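Local coordinates for protein calreticulin, putative,Calreticulin, putative (Trypanosoma cruzi, PDB 5HCF) that probably acts as a chaperone through a legume-lectin-like globular domain that binds carbohydrate and peptide, at residues Ile62-Lys67 with Glu200-Pro205; Val70-Val75 with Thr145-Leu150. One frame throughout, in Å; residues are numbered along the deposited sequence.

Contact 1: residues Ile62-Lys67 with Glu200-Pro205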
loop_
_atom_site.group_PDB
_atom_site.type_symbol
_atom_site.label_atom_id
_atom_site.label_comp_id
_atom_site.label_asym_id
_atom_site.label_seq_id
_atom_site.Cartn_x
_atom_site.Cartn_y
_atom_site.Cartn_z
ATOM N N ILE A 62 -12.077 -11.230 -0.309
ATOM C CA ILE A 62 -11.783 -10.767 -1.660
ATOM C C ILE A 62 -10.943 -11.764 -2.452
ATOM O O ILE A 62 -9.883 -12.195 -2.004
ATOM C CB ILE A 62 -11.050 -9.404 -1.633
ATOM C CG1 ILE A 62 -11.941 -8.335 -0.998
ATOM C CG2 ILE A 62 -10.634 -8.982 -3.031
ATOM C CD1 ILE A 62 -11.222 -7.033 -0.709
ATOM N N ASN A 63 -11.431 -12.135 -3.630
ATOM C CA ASN A 63 -10.679 -13.004 -4.524
ATOM C C ASN A 63 -10.442 -12.324 -5.865
ATOM O O ASN A 63 -11.033 -11.285 -6.156
ATOM C CB ASN A 63 -11.407 -14.333 -4.727
ATOM C CG ASN A 63 -10.459 -15.520 -4.747
ATOM O OD1 ASN A 63 -9.460 -15.521 -5.467
ATOM N ND2 ASN A 63 -10.774 -16.540 -3.956
ATOM N N ASN A 64 -9.578 -12.918 -6.681
ATOM C CA ASN A 64 -9.288 -12.380 -8.003
ATOM C C ASN A 64 -9.041 -13.478 -9.038
ATOM O O ASN A 64 -8.121 -13.381 -9.844
ATOM C CB ASN A 64 -8.089 -11.426 -7.945
ATOM C CG ASN A 64 -6.833 -12.099 -7.430
ATOM O OD1 ASN A 64 -6.898 -12.988 -6.579
ATOM N ND2 ASN A 64 -5.681 -11.688 -7.953
ATOM N N GLU A 65 -9.866 -14.520 -9.020
ATOM C CA GLU A 65 -9.728 -15.596 -9.997
ATOM C C GLU A 65 -10.109 -15.107 -11.395
ATOM O O GLU A 65 -11.244 -14.679 -11.617
ATOM C CB GLU A 65 -10.590 -16.796 -9.611
ATOM C CG GLU A 65 -10.166 -18.076 -10.299
ATOM C CD GLU A 65 -11.022 -19.254 -9.909
ATOM O OE1 GLU A 65 -11.172 -20.175 -10.741
ATOM O OE2 GLU A 65 -11.540 -19.262 -8.771
ATOM N N LYS A 66 -9.152 -15.162 -12.321
ATOM C CA LYS A 66 -9.376 -14.735 -13.703
ATOM C C LYS A 66 -9.964 -13.331 -13.800
ATOM O O LYS A 66 -10.736 -13.026 -14.708
ATOM C CB LYS A 66 -10.230 -15.750 -14.459
ATOM C CG LYS A 66 -9.500 -17.054 -14.791
ATOM C CD LYS A 66 -10.374 -17.943 -15.687
ATOM C CE LYS A 66 -9.602 -19.187 -16.124
ATOM N NZ LYS A 66 -8.488 -18.795 -17.077
ATOM N N LYS A 67 -9.579 -12.484 -12.850
ATOM C CA LYS A 67 -10.130 -11.142 -12.715
ATOM C C LYS A 67 -9.038 -10.202 -12.216
ATOM O O LYS A 67 -8.042 -10.640 -11.634
ATOM C CB LYS A 67 -11.323 -11.122 -11.759
ATOM C CG LYS A 67 -12.512 -11.926 -12.236
ATOM C CD LYS A 67 -13.552 -12.068 -11.137
ATOM C CE LYS A 67 -14.148 -10.717 -10.764
ATOM N NZ LYS A 67 -14.842 -10.086 -11.924
ATOM N N GLU A 200 -1.172 -18.477 -12.650
ATOM C CA GLU A 200 -1.901 -17.870 -11.540
ATOM C C GLU A 200 -0.990 -17.138 -10.555
ATOM O O GLU A 200 -1.271 -17.099 -9.358
ATOM C CB GLU A 200 -2.716 -18.933 -10.787
ATOM C CG GLU A 200 -3.741 -19.670 -11.637
ATOM C CD GLU A 200 -4.604 -20.628 -10.826
ATOM O OE1 GLU A 200 -4.077 -21.255 -9.878
ATOM O OE2 GLU A 200 -5.812 -20.748 -11.135
ATOM N N LEU A 201 0.097 -16.561 -11.057
ATOM C CA LEU A 201 0.950 -15.709 -10.236
ATOM C C LEU A 201 0.139 -14.588 -9.607
ATOM O O LEU A 201 0.285 -14.281 -8.425
ATOM C CB LEU A 201 2.091 -15.120 -11.067
ATOM C CG LEU A 201 3.150 -16.089 -11.592
ATOM C CD1 LEU A 201 4.164 -15.345 -12.446
ATOM C CD2 LEU A 201 3.836 -16.826 -10.441
ATOM N N HIS A 202 -0.716 -13.975 -10.418
ATOM C CA HIS A 202 -1.540 -12.850 -9.982
ATOM C C HIS A 202 -2.527 -13.221 -8.879
ATOM O O HIS A 202 -2.913 -12.374 -8.076
ATOM C CB HIS A 202 -2.316 -12.284 -11.171
ATOM C CG HIS A 202 -3.552 -13.059 -11.499
ATOM N ND1 HIS A 202 -4.782 -12.770 -10.948
ATOM C CD2 HIS A 202 -3.746 -14.134 -12.302
ATOM C CE1 HIS A 202 -5.681 -13.619 -11.409
ATOM N NE2 HIS A 202 -5.078 -14.457 -12.233
ATOM N N LYS A 203 -2.928 -14.488 -8.846
ATOM C CA LYS A 203 -4.001 -14.932 -7.961
ATOM C C LYS A 203 -3.588 -15.075 -6.508
ATOM O O LYS A 203 -2.526 -15.604 -6.191
ATOM C CB LYS A 203 -4.562 -16.261 -8.473
ATOM C CG LYS A 203 -5.851 -16.713 -7.817
ATOM C CD LYS A 203 -6.194 -18.122 -8.283
ATOM C CE LYS A 203 -5.313 -19.162 -7.587
ATOM N NZ LYS A 203 -5.795 -19.635 -6.264
ATOM N N VAL A 204 -4.451 -14.596 -5.623
ATOM C CA VAL A 204 -4.245 -14.772 -4.199
ATOM C C VAL A 204 -4.346 -16.252 -3.861
ATOM O O VAL A 204 -5.280 -16.925 -4.297
ATOM C CB VAL A 204 -5.271 -13.966 -3.377
ATOM C CG1 VAL A 204 -5.086 -12.472 -3.618
ATOM C CG2 VAL A 204 -6.690 -14.395 -3.718
ATOM N N PRO A 205 -3.370 -16.772 -3.101
ATOM C CA PRO A 205 -3.373 -18.195 -2.745
ATOM C C PRO A 205 -4.589 -18.536 -1.893
ATOM O O PRO A 205 -5.302 -19.493 -2.188
ATOM C CB PRO A 205 -2.071 -18.371 -1.959
ATOM C CG PRO A 205 -1.751 -17.022 -1.439
ATOM C CD PRO A 205 -2.276 -16.035 -2.447
HETATM O O HOH W 1 -5.831 -10.212 -10.400
#
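Asn-64 reaches across from one loop to the backbone of His-202 and Val-204 in another, pinning together two irregular segments at the margin of the legume lectin fold. Asn-64 is also the first residue of a type II beta turn that ends at Lys-67 and leads into strand 69-76. From its CB, chi1 of 59° sets CG between the backbone N and the carbonyl carbon. There CG lies 3.9 Å from Val-204 N, and the amide divides its two functions. OD1 accepts the N-H of Val-204 on an in-plane lone pair, at 3.1 Å and nearly straight at 177°. ND2 donates to His-202 O at 2.9 Å, approaching from above that carbonyl's plane. A carboxamide suits this place because one flat group satisfies both a donor and an acceptor of the facing backbone, and the paired bonds fix which way round it sits. ND2 also donates to a water that in turn donates to Lys-67 O. In one of two conformers of His-202, ND1 is hydrogen-bonded to this water; the imidazole is then turned 82° from the amide, with Lys-203 CB over the centre of one face. Val-204, which also packs on Trp-106, sets both methyls beside the amide oxygen: CG1 lies 3.5 Å and CG2 3.2 Å from Asn-64 OD1.

Contact 2: residues Val70-Val75 with Thr145-Leu150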
loop_
_atom_site.group_PDB
_atom_site.type_symbol
_atom_site.label_atom_id
_atom_site.label_comp_id
_atom_site.label_asym_id
_atom_site.label_seq_id
_atom_site.Cartn_x
_atom_site.Cartn_y
_atom_site.Cartn_z
ATOM N N VAL A 70 -7.296 -4.341 -8.014
ATOM C CA VAL A 70 -6.701 -3.016 -7.917
ATOM C C VAL A 70 -6.711 -2.526 -6.475
ATOM O O VAL A 70 -7.758 -2.524 -5.815
ATOM C CB VAL A 70 -7.441 -1.996 -8.805
ATOM C CG1 VAL A 70 -6.715 -0.656 -8.799
ATOM C CG2 VAL A 70 -7.571 -2.525 -10.226
ATOM N N VAL A 71 -5.542 -2.100 -6.001
ATOM C CA VAL A 71 -5.380 -1.567 -4.651
ATOM C C VAL A 71 -4.912 -0.121 -4.711
ATOM O O VAL A 71 -3.980 0.209 -5.441
ATOM C CB VAL A 71 -4.361 -2.384 -3.821
ATOM C CG1 VAL A 71 -4.554 -2.127 -2.331
ATOM C CG2 VAL A 71 -4.485 -3.861 -4.128
ATOM N N SER A 72 -5.560 0.742 -3.941
ATOM C CA SER A 72 -5.180 2.144 -3.905
ATOM C C SER A 72 -5.327 2.715 -2.501
ATOM O O SER A 72 -6.231 2.328 -1.755
ATOM C CB SER A 72 -6.021 2.947 -4.897
ATOM O OG SER A 72 -5.458 4.227 -5.115
ATOM N N PHE A 73 -4.421 3.619 -2.140
ATOM C CA PHE A 73 -4.515 4.356 -0.887
ATOM C C PHE A 73 -3.566 5.540 -0.945
ATOM O O PHE A 73 -2.676 5.586 -1.796
ATOM C CB PHE A 73 -4.189 3.462 0.310
ATOM C CG PHE A 73 -2.715 3.223 0.512
ATOM C CD1 PHE A 73 -2.039 2.281 -0.252
ATOM C CD2 PHE A 73 -2.006 3.933 1.472
ATOM C CE1 PHE A 73 -0.685 2.057 -0.067
ATOM C CE2 PHE A 73 -0.653 3.710 1.663
ATOM C CZ PHE A 73 0.008 2.773 0.893
ATOM N N SER A 74 -3.761 6.501 -0.050
ATOM C CA SER A 74 -2.886 7.665 0.007
ATOM C C SER A 74 -2.234 7.797 1.379
ATOM O O SER A 74 -2.823 7.424 2.393
ATOM C CB SER A 74 -3.661 8.940 -0.332
ATOM O OG SER A 74 -4.717 9.152 0.590
ATOM N N VAL A 75 -1.008 8.313 1.397
ATOM C CA VAL A 75 -0.341 8.689 2.643
ATOM C C VAL A 75 0.165 10.117 2.536
ATOM O O VAL A 75 0.697 10.516 1.501
ATOM C CB VAL A 75 0.852 7.782 2.972
ATOM C CG1 VAL A 75 1.085 7.745 4.474
ATOM C CG2 VAL A 75 0.620 6.402 2.431
ATOM N N THR A 145 0.070 15.139 -0.066
ATOM C CA THR A 145 -0.591 13.845 -0.163
ATOM C C THR A 145 -0.214 13.145 -1.464
ATOM O O THR A 145 -0.269 13.741 -2.537
ATOM C CB THR A 145 -2.126 13.980 -0.093
ATOM O OG1 THR A 145 -2.509 14.437 1.207
ATOM C CG2 THR A 145 -2.804 12.639 -0.371
ATOM N N HIS A 146 0.175 11.878 -1.363
ATOM C CA HIS A 146 0.457 11.079 -2.546
ATOM C C HIS A 146 -0.351 9.790 -2.537
ATOM O O HIS A 146 -0.631 9.227 -1.477
ATOM C CB HIS A 146 1.951 10.778 -2.651
ATOM C CG HIS A 146 2.795 12.006 -2.784
ATOM N ND1 HIS A 146 2.891 12.716 -3.962
ATOM C CD2 HIS A 146 3.579 12.650 -1.889
ATOM C CE1 HIS A 146 3.695 13.749 -3.784
ATOM N NE2 HIS A 146 4.127 13.731 -2.536
ATOM N N VAL A 147 -0.733 9.339 -3.726
ATOM C CA VAL A 147 -1.585 8.163 -3.873
ATOM C C VAL A 147 -0.827 7.013 -4.526
ATOM O O VAL A 147 -0.118 7.202 -5.514
ATOM C CB VAL A 147 -2.835 8.482 -4.720
ATOM C CG1 VAL A 147 -3.797 7.294 -4.731
ATOM C CG2 VAL A 147 -3.522 9.737 -4.201
ATOM N N TYR A 148 -0.990 5.815 -3.976
ATOM C CA TYR A 148 -0.313 4.641 -4.510
ATOM C C TYR A 148 -1.339 3.609 -4.949
ATOM O O TYR A 148 -2.128 3.118 -4.145
ATOM C CB TYR A 148 0.648 4.060 -3.474
ATOM C CG TYR A 148 1.629 5.090 -2.959
ATOM C CD1 TYR A 148 1.277 5.963 -1.936
ATOM C CD2 TYR A 148 2.902 5.205 -3.509
ATOM C CE1 TYR A 148 2.164 6.910 -1.468
ATOM C CE2 TYR A 148 3.796 6.147 -3.047
ATOM C CZ TYR A 148 3.422 7.000 -2.029
ATOM O OH TYR A 148 4.307 7.943 -1.562
ATOM N N THR A 149 -1.323 3.294 -6.239
ATOM C CA THR A 149 -2.316 2.408 -6.829
ATOM C C THR A 149 -1.646 1.254 -7.557
ATOM O O THR A 149 -0.687 1.453 -8.300
ATOM C CB THR A 149 -3.231 3.163 -7.820
ATOM O OG1 THR A 149 -3.802 4.311 -7.179
ATOM C CG2 THR A 149 -4.342 2.258 -8.311
ATOM N N LEU A 150 -2.152 0.045 -7.333
ATOM C CA LEU A 150 -1.589 -1.150 -7.950
ATOM C C LEU A 150 -2.651 -1.938 -8.695
ATOM O O LEU A 150 -3.702 -2.267 -8.140
ATOM C CB LEU A 150 -0.933 -2.052 -6.903
ATOM C CG LEU A 150 -0.309 -3.329 -7.469
ATOM C CD1 LEU A 150 0.730 -2.981 -8.522
ATOM C CD2 LEU A 150 0.294 -4.190 -6.382
#
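Ser-72 OG and Thr-149 OG1 join at 2.6 Å, either able to donate, across a non-hydrogen-bonded pair where no backbone bond links the strands. Ser-72 OG stands anti to its backbone N (chi1 -166°), and Val-147 CG1 rests against it at 3.5 Å. Small hydroxyl residues suit this buried place because each meets the other's polar end, and Ser-72 also touches Val-236 and Val-240 of helix 233-243. Nearby Ser-74 OG bonds instead to Lys-225 O, while its CB meets Thr-145 CG2. The other face, carrying Val-71, Phe-73, Val-75, Tyr-148, Leu-150 and His-146, is bulky and largely apolar; the ring nitrogens of His-146 bond Asp-142 and Asp-163. Phe-73 CE1 lies 4.2 Å from Tyr-148 CB, the two ring planes being 32° apart, and Val-75 CG2 touches Tyr-148 CE1 at the same distance. Val-71 touches strands 83-91 and 107-114 of the second sheet, Tyr-148 strand 107-114. Three hydrogen-bonded pairs, Val-71 with Leu-150, Phe-73 with Tyr-148 and Val-75 with His-146, knit the backbones together. Tyr-148 N to Phe-73 O is almost straight, 178° at 2.8 Å. Antiparallel strands with large apolar side chains turned toward a facing sheet are characteristic of the legume lectin beta-sandwich.

Overall arrangement
Contact 2 lies in the core, its centre about 6 Å from the centre of the chain, whereas contact 1 is partly buried and about 18 Å from it; the two contact centres are about 20 Å apart. They share a chain path: the turn in 62-67 runs into strand 69-76, which carries 70-75. Contact 1 joins loops without regular strand pairing, so a side-chain amide and a water supply its polar links, with charged residues exposed around them. Contact 2 joins neighbouring strands of one sheet, where repeated backbone bonds do that work; one side, with Ser-72, Ser-74 and Thr-149, partly touches helix 233-243, and the other, mostly apolar, faces the second sheet.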